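Local coordinates for response regulator protein (Burkholderia pseudomallei, PDB 3RQI), which probably acts as the response regulator of a two-component system, taking phosphate on its receiver domain and regulating transcription through a Fis-type DNA-binding domain, at residues 80-90 and 102-110; 66-74 and 95-103. All coordinates share one frame; numbering follows the deposited sequence.

Contact 1. Residues 80-90 and 102-110. With GOL (glycerol), chain F; SO4 (sulfate ion), chain D.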
loop_
_atom_site.group_PDB
_atom_site.type_symbol
_atom_site.label_atom_id
_atom_site.label_comp_id
_atom_site.label_asym_id
_atom_site.label_seq_id
_atom_site.Cartn_x
_atom_site.Cartn_y
_atom_site.Cartn_z
ATOM N N ALA A 80 -20.470 7.762 0.398
ATOM C CA ALA A 80 -19.404 8.176 1.351
ATOM C C ALA A 80 -17.987 8.042 0.791
ATOM O O ALA A 80 -17.709 7.119 0.019
ATOM C CB ALA A 80 -19.511 7.333 2.630
ATOM N N ARG A 81 -17.108 8.984 1.171
ATOM C CA ARG A 81 -15.647 8.815 0.983
ATOM C C ARG A 81 -15.137 8.059 2.195
ATOM O O ARG A 81 -15.470 8.398 3.312
ATOM C CB ARG A 81 -14.951 10.177 0.886
ATOM C CG ARG A 81 -15.531 11.191 -0.090
ATOM C CD ARG A 81 -15.162 11.006 -1.532
ATOM N NE ARG A 81 -13.726 10.772 -1.794
ATOM C CZ ARG A 81 -13.276 10.248 -2.929
ATOM N NH1 ARG A 81 -14.126 9.912 -3.904
ATOM N NH2 ARG A 81 -11.980 10.033 -3.100
ATOM N N ILE A 82 -14.357 7.001 1.978
ATOM C CA ILE A 82 -13.958 6.122 3.056
ATOM C C ILE A 82 -12.433 6.055 3.099
ATOM O O ILE A 82 -11.772 5.757 2.092
ATOM C CB ILE A 82 -14.580 4.697 2.843
ATOM C CG1 ILE A 82 -16.129 4.772 2.978
ATOM C CG2 ILE A 82 -14.004 3.722 3.853
ATOM C CD1 ILE A 82 -16.817 3.453 2.670
ATOM N N LEU A 83 -11.854 6.337 4.271
ATOM C CA LEU A 83 -10.393 6.401 4.422
ATOM C C LEU A 83 -10.003 5.402 5.519
ATOM O O LEU A 83 -10.544 5.444 6.640
ATOM C CB LEU A 83 -9.997 7.824 4.882
ATOM C CG LEU A 83 -8.569 8.007 5.404
ATOM C CD1 LEU A 83 -7.516 7.908 4.232
ATOM C CD2 LEU A 83 -8.444 9.363 6.157
ATOM N N VAL A 84 -9.073 4.518 5.219
ATOM C CA VAL A 84 -8.436 3.696 6.287
ATOM C C VAL A 84 -7.420 4.565 6.987
ATOM O O VAL A 84 -6.594 5.263 6.349
ATOM C CB VAL A 84 -7.729 2.419 5.744
ATOM C CG1 VAL A 84 -6.862 1.741 6.868
ATOM C CG2 VAL A 84 -8.770 1.430 5.177
ATOM N N LEU A 85 -7.515 4.601 8.307
ATOM C CA LEU A 85 -6.575 5.422 9.105
ATOM C C LEU A 85 -6.005 4.502 10.200
ATOM O O LEU A 85 -6.742 4.064 11.104
ATOM C CB LEU A 85 -7.315 6.636 9.710
ATOM C CG LEU A 85 -6.468 7.520 10.659
ATOM C CD1 LEU A 85 -5.262 8.086 9.917
ATOM C CD2 LEU A 85 -7.339 8.634 11.203
ATOM N N THR A 86 -4.711 4.142 10.086
ATOM C CA THR A 86 -4.190 2.985 10.880
ATOM C C THR A 86 -2.793 3.150 11.448
ATOM O O THR A 86 -1.900 3.685 10.780
ATOM C CB THR A 86 -4.254 1.646 10.071
ATOM O OG1 THR A 86 -3.768 0.554 10.834
ATOM C CG2 THR A 86 -3.479 1.724 8.795
ATOM N N GLY A 87 -2.620 2.665 12.675
ATOM C CA GLY A 87 -1.295 2.581 13.311
ATOM C C GLY A 87 -0.554 1.294 12.941
ATOM O O GLY A 87 0.566 1.052 13.412
ATOM N N TYR A 88 -1.183 0.477 12.086
ATOM C CA TYR A 88 -0.591 -0.754 11.609
ATOM C C TYR A 88 -0.441 -0.775 10.085
ATOM O O TYR A 88 -0.933 -1.671 9.410
ATOM C CB TYR A 88 -1.394 -1.935 12.111
ATOM C CG TYR A 88 -1.404 -1.997 13.616
ATOM C CD1 TYR A 88 -0.290 -2.447 14.337
ATOM C CD2 TYR A 88 -2.507 -1.545 14.318
ATOM C CE1 TYR A 88 -0.315 -2.477 15.737
ATOM C CE2 TYR A 88 -2.537 -1.570 15.687
ATOM C CZ TYR A 88 -1.453 -2.032 16.401
ATOM O OH TYR A 88 -1.535 -2.052 17.784
ATOM N N ALA A 89 0.214 0.245 9.541
ATOM C CA ALA A 89 0.194 0.405 8.087
ATOM C C ALA A 89 1.048 -0.660 7.402
ATOM O O ALA A 89 2.118 -1.040 7.909
ATOM C CB ALA A 89 0.631 1.804 7.681
ATOM N N SER A 90 0.554 -1.138 6.258
ATOM C CA SER A 90 1.307 -2.060 5.411
ATOM C C SER A 90 0.813 -1.992 3.984
ATOM O O SER A 90 -0.378 -1.699 3.722
ATOM C CB SER A 90 1.205 -3.503 5.930
ATOM O OG SER A 90 -0.142 -3.980 5.971
ATOM N N ALA A 102 -12.261 0.949 -0.207
ATOM C CA ALA A 102 -11.734 2.172 0.411
ATOM C C ALA A 102 -11.249 3.145 -0.658
ATOM O O ALA A 102 -10.616 2.756 -1.655
ATOM C CB ALA A 102 -10.624 1.886 1.382
ATOM N N ASP A 103 -11.506 4.422 -0.421
ATOM C CA ASP A 103 -11.014 5.451 -1.319
ATOM C C ASP A 103 -9.547 5.844 -1.093
ATOM O O ASP A 103 -8.894 6.321 -2.016
ATOM C CB ASP A 103 -11.913 6.709 -1.268
ATOM C CG ASP A 103 -13.327 6.410 -1.658
ATOM O OD1 ASP A 103 -13.561 6.149 -2.865
ATOM O OD2 ASP A 103 -14.195 6.394 -0.774
ATOM N N ASN A 104 -9.036 5.687 0.135
ATOM C CA ASN A 104 -7.652 6.053 0.408
ATOM C C ASN A 104 -7.195 5.414 1.704
ATOM O O ASN A 104 -7.982 4.730 2.397
ATOM C CB ASN A 104 -7.488 7.593 0.476
ATOM C CG ASN A 104 -6.120 8.054 0.051
ATOM O OD1 ASN A 104 -5.201 7.236 -0.193
ATOM N ND2 ASN A 104 -5.957 9.383 -0.040
ATOM N N TYR A 105 -5.927 5.628 2.047
ATOM C CA TYR A 105 -5.356 4.906 3.187
ATOM C C TYR A 105 -4.254 5.785 3.723
ATOM O O TYR A 105 -3.433 6.289 2.956
ATOM C CB TYR A 105 -4.821 3.563 2.668
ATOM C CG TYR A 105 -4.168 2.576 3.651
ATOM C CD1 TYR A 105 -4.763 1.329 3.879
ATOM C CD2 TYR A 105 -2.947 2.889 4.302
ATOM C CE1 TYR A 105 -4.163 0.376 4.709
ATOM C CE2 TYR A 105 -2.341 1.962 5.143
ATOM C CZ TYR A 105 -2.949 0.709 5.329
ATOM O OH TYR A 105 -2.352 -0.201 6.144
ATOM N N LEU A 106 -4.276 6.041 5.029
ATOM C CA LEU A 106 -3.249 6.871 5.695
ATOM C C LEU A 106 -2.726 6.222 6.962
ATOM O O LEU A 106 -3.483 5.618 7.746
ATOM C CB LEU A 106 -3.842 8.212 6.099
ATOM C CG LEU A 106 -3.950 9.393 5.142
ATOM C CD1 LEU A 106 -4.284 10.588 6.067
ATOM C CD2 LEU A 106 -2.648 9.613 4.381
ATOM N N ALA A 107 -1.403 6.306 7.135
ATOM C CA ALA A 107 -0.788 5.919 8.413
ATOM C C ALA A 107 -1.006 6.953 9.510
ATOM O O ALA A 107 -0.869 8.176 9.272
ATOM C CB ALA A 107 0.716 5.680 8.216
ATOM N N LYS A 108 -1.362 6.470 10.711
ATOM C CA LYS A 108 -1.234 7.274 11.922
ATOM C C LYS A 108 0.276 7.479 12.240
ATOM O O LYS A 108 1.110 6.602 11.941
ATOM C CB LYS A 108 -1.910 6.625 13.136
ATOM C CG LYS A 108 -3.411 6.394 13.035
ATOM C CD LYS A 108 -3.897 5.671 14.289
ATOM C CE LYS A 108 -5.419 5.411 14.226
ATOM N NZ LYS A 108 -5.739 4.398 15.265
ATOM N N PRO A 109 0.625 8.631 12.805
ATOM C CA PRO A 109 -0.248 9.743 13.137
ATOM C C PRO A 109 -0.464 10.664 11.932
ATOM O O PRO A 109 0.429 10.844 11.086
ATOM C CB PRO A 109 0.522 10.480 14.268
ATOM C CG PRO A 109 1.874 10.194 14.022
ATOM C CD PRO A 109 1.993 8.859 13.318
ATOM N N ALA A 110 -1.674 11.199 11.859
ATOM C CA ALA A 110 -2.048 12.157 10.821
ATOM C C ALA A 110 -2.809 13.248 11.536
ATOM O O ALA A 110 -3.448 12.976 12.554
ATOM C CB ALA A 110 -2.960 11.472 9.767
HETATM C C1 GOL F . -18.272 2.777 -2.734
HETATM O O1 GOL F . -17.041 2.128 -3.038
HETATM C C2 GOL F . -18.118 4.142 -2.043
HETATM O O2 GOL F . -18.675 4.162 -0.728
HETATM C C3 GOL F . -16.683 4.659 -2.082
HETATM O O3 GOL F . -16.000 4.275 -0.914
HETATM S S SO4 D . -11.024 8.924 -6.573
HETATM O O1 SO4 D . -10.242 9.697 -5.642
HETATM O O2 SO4 D . -11.307 9.751 -7.755
HETATM O O3 SO4 D . -10.254 7.730 -6.942
HETATM O O4 SO4 D . -12.301 8.498 -5.982
#

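Contact 2. Residues 66-74 and 95-103. With SO4 (sulfate ion), chain B.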
loop_
_atom_site.group_PDB
_atom_site.type_symbol
_atom_site.label_atom_id
_atom_site.label_comp_id
_atom_site.label_asym_id
_atom_site.label_seq_id
_atom_site.Cartn_x
_atom_site.Cartn_y
_atom_site.Cartn_z
ATOM N N GLY A 66 -11.213 -4.257 11.079
ATOM C CA GLY A 66 -11.662 -3.063 10.319
ATOM C C GLY A 66 -11.691 -3.299 8.812
ATOM O O GLY A 66 -12.561 -2.787 8.067
ATOM N N LEU A 67 -10.775 -4.123 8.337
ATOM C CA LEU A 67 -10.729 -4.409 6.913
ATOM C C LEU A 67 -12.046 -5.032 6.466
ATOM O O LEU A 67 -12.586 -4.693 5.398
ATOM C CB LEU A 67 -9.573 -5.376 6.662
ATOM C CG LEU A 67 -9.044 -5.564 5.257
ATOM C CD1 LEU A 67 -8.583 -4.221 4.669
ATOM C CD2 LEU A 67 -7.861 -6.536 5.343
ATOM N N SER A 68 -12.568 -5.940 7.299
ATOM C CA SER A 68 -13.816 -6.672 7.024
ATOM C C SER A 68 -15.048 -5.766 6.991
ATOM O O SER A 68 -16.120 -6.171 6.499
ATOM C CB SER A 68 -13.995 -7.789 8.063
ATOM O OG SER A 68 -14.436 -7.246 9.319
ATOM N N LEU A 69 -14.904 -4.546 7.516
ATOM C CA LEU A 69 -16.010 -3.579 7.534
ATOM C C LEU A 69 -16.127 -2.800 6.236
ATOM O O LEU A 69 -17.174 -2.235 5.941
ATOM C CB LEU A 69 -15.863 -2.550 8.682
ATOM C CG LEU A 69 -16.210 -2.936 10.104
ATOM C CD1 LEU A 69 -15.889 -1.731 11.022
ATOM C CD2 LEU A 69 -17.723 -3.287 10.139
ATOM N N ILE A 70 -15.063 -2.770 5.438
ATOM C CA ILE A 70 -15.052 -1.810 4.326
ATOM C C ILE A 70 -16.128 -2.118 3.255
ATOM O O ILE A 70 -16.881 -1.218 2.849
ATOM C CB ILE A 70 -13.669 -1.742 3.706
ATOM C CG1 ILE A 70 -12.684 -1.182 4.739
ATOM C CG2 ILE A 70 -13.725 -0.843 2.449
ATOM C CD1 ILE A 70 -11.191 -1.363 4.362
ATOM N N ALA A 71 -16.196 -3.368 2.790
ATOM C CA ALA A 71 -17.234 -3.735 1.817
ATOM C C ALA A 71 -18.680 -3.473 2.310
ATOM O O ALA A 71 -19.464 -2.862 1.573
ATOM C CB ALA A 71 -17.055 -5.213 1.322
ATOM N N PRO A 72 -19.034 -3.934 3.533
ATOM C CA PRO A 72 -20.393 -3.647 4.046
ATOM C C PRO A 72 -20.674 -2.136 4.184
ATOM O O PRO A 72 -21.782 -1.685 3.904
ATOM C CB PRO A 72 -20.429 -4.329 5.407
ATOM C CG PRO A 72 -19.207 -5.131 5.542
ATOM C CD PRO A 72 -18.329 -4.941 4.355
ATOM N N LEU A 73 -19.669 -1.365 4.578
ATOM C CA LEU A 73 -19.808 0.073 4.651
ATOM C C LEU A 73 -20.064 0.691 3.272
ATOM O O LEU A 73 -20.892 1.576 3.129
ATOM C CB LEU A 73 -18.571 0.701 5.301
ATOM C CG LEU A 73 -18.366 0.539 6.806
ATOM C CD1 LEU A 73 -16.991 1.081 7.207
ATOM C CD2 LEU A 73 -19.487 1.269 7.615
ATOM N N CYS A 74 -19.333 0.247 2.245
ATOM C CA CYS A 74 -19.591 0.747 0.910
ATOM C C CYS A 74 -21.020 0.418 0.478
ATOM O O CYS A 74 -21.633 1.214 -0.229
ATOM C CB CYS A 74 -18.615 0.139 -0.086
ATOM S SG CYS A 74 -16.956 0.700 0.109
ATOM N N VAL A 95 -3.482 -2.577 -0.244
ATOM C CA VAL A 95 -3.982 -3.269 -1.453
ATOM C C VAL A 95 -5.387 -3.830 -1.163
ATOM O O VAL A 95 -6.311 -3.536 -1.946
ATOM C CB VAL A 95 -2.996 -4.406 -1.878
ATOM C CG1 VAL A 95 -3.622 -5.324 -2.945
ATOM C CG2 VAL A 95 -1.660 -3.830 -2.404
ATOM N N GLN A 96 -5.573 -4.617 -0.079
ATOM C CA GLN A 96 -6.864 -5.246 0.149
ATOM C C GLN A 96 -7.943 -4.214 0.489
ATOM O O GLN A 96 -9.087 -4.348 0.044
ATOM C CB GLN A 96 -6.763 -6.330 1.225
ATOM C CG GLN A 96 -8.019 -7.224 1.314
ATOM C CD GLN A 96 -8.251 -7.927 -0.021
ATOM O OE1 GLN A 96 -7.310 -8.465 -0.616
ATOM N NE2 GLN A 96 -9.493 -7.903 -0.505
ATOM N N ALA A 97 -7.571 -3.191 1.256
ATOM C CA ALA A 97 -8.553 -2.157 1.593
ATOM C C ALA A 97 -9.139 -1.468 0.371
ATOM O O ALA A 97 -10.370 -1.195 0.305
ATOM C CB ALA A 97 -7.943 -1.110 2.534
ATOM N N VAL A 98 -8.282 -1.217 -0.611
ATOM C CA VAL A 98 -8.750 -0.549 -1.832
ATOM C C VAL A 98 -9.611 -1.516 -2.623
ATOM O O VAL A 98 -10.655 -1.136 -3.178
ATOM C CB VAL A 98 -7.561 0.009 -2.673
ATOM C CG1 VAL A 98 -8.075 0.544 -4.039
ATOM C CG2 VAL A 98 -6.785 1.025 -1.872
ATOM N N LYS A 99 -9.234 -2.801 -2.666
ATOM C CA LYS A 99 -10.083 -3.762 -3.375
ATOM C C LYS A 99 -11.492 -3.837 -2.774
ATOM O O LYS A 99 -12.484 -4.018 -3.488
ATOM C CB LYS A 99 -9.455 -5.172 -3.350
ATOM C CG LYS A 99 -8.193 -5.349 -4.161
ATOM C CD LYS A 99 -7.881 -6.842 -4.239
ATOM C CE LYS A 99 -6.615 -7.091 -5.019
ATOM N NZ LYS A 99 -6.411 -8.532 -5.254
ATOM N N ASP A 100 -11.561 -3.683 -1.444
ATOM C CA ASP A 100 -12.797 -3.779 -0.662
ATOM C C ASP A 100 -13.682 -2.537 -0.833
ATOM O O ASP A 100 -14.880 -2.562 -0.467
ATOM C CB ASP A 100 -12.458 -3.957 0.840
ATOM C CG ASP A 100 -11.859 -5.320 1.170
ATOM O OD1 ASP A 100 -11.881 -6.230 0.327
ATOM O OD2 ASP A 100 -11.326 -5.453 2.295
ATOM N N GLY A 101 -13.087 -1.474 -1.382
ATOM C CA GLY A 101 -13.799 -0.238 -1.670
ATOM C C GLY A 101 -13.316 1.037 -1.016
ATOM O O GLY A 101 -13.920 2.095 -1.260
ATOM N N ALA A 102 -12.261 0.949 -0.207
ATOM C CA ALA A 102 -11.734 2.172 0.411
ATOM C C ALA A 102 -11.249 3.145 -0.658
ATOM O O ALA A 102 -10.616 2.756 -1.655
ATOM C CB ALA A 102 -10.624 1.886 1.382
ATOM N N ASP A 103 -11.506 4.422 -0.421
ATOM C CA ASP A 103 -11.014 5.451 -1.319
ATOM C C ASP A 103 -9.547 5.844 -1.093
ATOM O O ASP A 103 -8.894 6.321 -2.016
ATOM C CB ASP A 103 -11.913 6.709 -1.268
ATOM C CG ASP A 103 -13.327 6.410 -1.658
ATOM O OD1 ASP A 103 -13.561 6.149 -2.865
ATOM O OD2 ASP A 103 -14.195 6.394 -0.774
HETATM S S SO4 B . -8.593 -11.388 -6.394
HETATM O O1 SO4 B . -7.317 -11.902 -5.965
HETATM O O2 SO4 B . -9.632 -12.380 -6.085
HETATM O O3 SO4 B . -8.845 -10.128 -5.683
HETATM O O4 SO4 B . -8.609 -11.123 -7.839
#

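Contact 1. Residues 80-90 and 102-110
Tyr105 lays one face of its ring over Val84, whose CG1 stands 4.1 Å from the ring centroid, 29° off the normal, in a CH-pi contact. The two residues are paired neighbours on strands 81-86 and 104-107, the last two of the five-stranded parallel receiver-domain sheet, joined through helix 91-100 as a beta-alpha-beta unit. With CG anti to the backbone N (chi1 -179°), the ring runs along the sheet toward 86-90: Ala89 CB touches its edge, Thr86 CG2 approaches it obliquely, and Ser90 N donates to Tyr105 OH at 3.1 Å. The hydroxyl also hydrogen-bonds Thr93 OG1, so the tip of the ring is tied to the start of the helix. On the opposite face of the sheet, Leu83 CD1 packs 4.0 Å from Leu106 CG, and Leu85 CD1 lies against Leu106 CB and Ala110 CB, beside helix 112-118.

The C-terminal ends of the strands face the phosphorylation site. Thr86 OG1 accepts from Tyr88 N in an ST turn and is hydrogen-bonded to the aspartyl phosphate at position 58; Lys108 NZ reaches the same phosphate and pairs with Asp14. The Thr86 and Tyr105 contact is consistent with the threonine-tyrosine coupling known in activated receiver domains. A cis peptide before Pro109 follows the lysine, as is usual in this family.

At the other end, the Arg81 guanidinium stacks on the Asp103 carboxylate, planes 20° apart, with Asp103 CG 4.0 Å above its centre. No guanidinium N-H points at the carboxylate, a long pairing of charges only; NH1 and NH2 turn to a sulfate instead, and NE to Leu119 O. Asp103 OD2 accepts from Ile82 N at 2.8 Å through its anti lone pair, while Asp103 N donates back to Ile82 O at 2.9 Å.

Contact 2. Residues 66-74 and 95-103
The carboxylate of Asp100 and the amide of Gln96 are the flat groups here, and Leu67 meets both residues. Leu67 CG lies 3.7 Å from Asp100 OD2, while Leu67 CD2 touches the aliphatic CG of Gln96, the side chains crossing at about a right angle. Gln96 NE2 donates to Asp100 OD1 at 3.0 Å, coming from above the carboxylate plane, 37° out of it, although Asp100 OD1 itself lies near the plane of the Gln96 amide. This bond within helix 91-100 probably limits the rotation of the carboxylate, and Gln96 OE1 is held by Ser124 of the second subunit.

Next to these polar groups, toward strand 81-86, the contact is apolar. Leu67 CD1 and Ile70 CD1 converge on the methyl of Ala97, at 3.8 and 3.7 Å from its CB. Helices 67-76 and 91-100 flank strand 81-86 on one face of the receiver-domain sheet; the axes of their short segments approach to 8.7 Å at 18°.

Helix 91-100 ends in a Schellman motif at Gly101, with Ala102 N hydrogen-bonded back to Ala97 O. Ile70 packs against this turn: its CG2, anti to the backbone N, comes within 3.5 Å of Ala102 N and also meets Asp100 CB. Ala71 CA offers a CA-H...O contact to Asp100 O. One helical turn on, Cys74 SG rests 3.6 Å from Gly101 O.

How the contacts relate
Contact 1 lies near the centre of the chain and joins two strands edge by edge, with a ladder of backbone hydrogen bonds; contact 2, about 11 Å away between centres, pairs two helices by side-chain packing, with no hydrogen bond across. They meet at Val84, whose CG2 packs 3.8 Å from both Ala97 CB and Ile70 CD1, and at Ile82 CD1, 3.8 Å from Cys74 SG. Ala102 and Asp103 lie in segments of both, carrying the chain from the helix end into strand 104-107, though Asp103 takes part in contact 1 alone. Contact 1 also reaches the phosphorylation site, whereas contact 2 is plain packing on the flank of the domain. Both touch the second subunit.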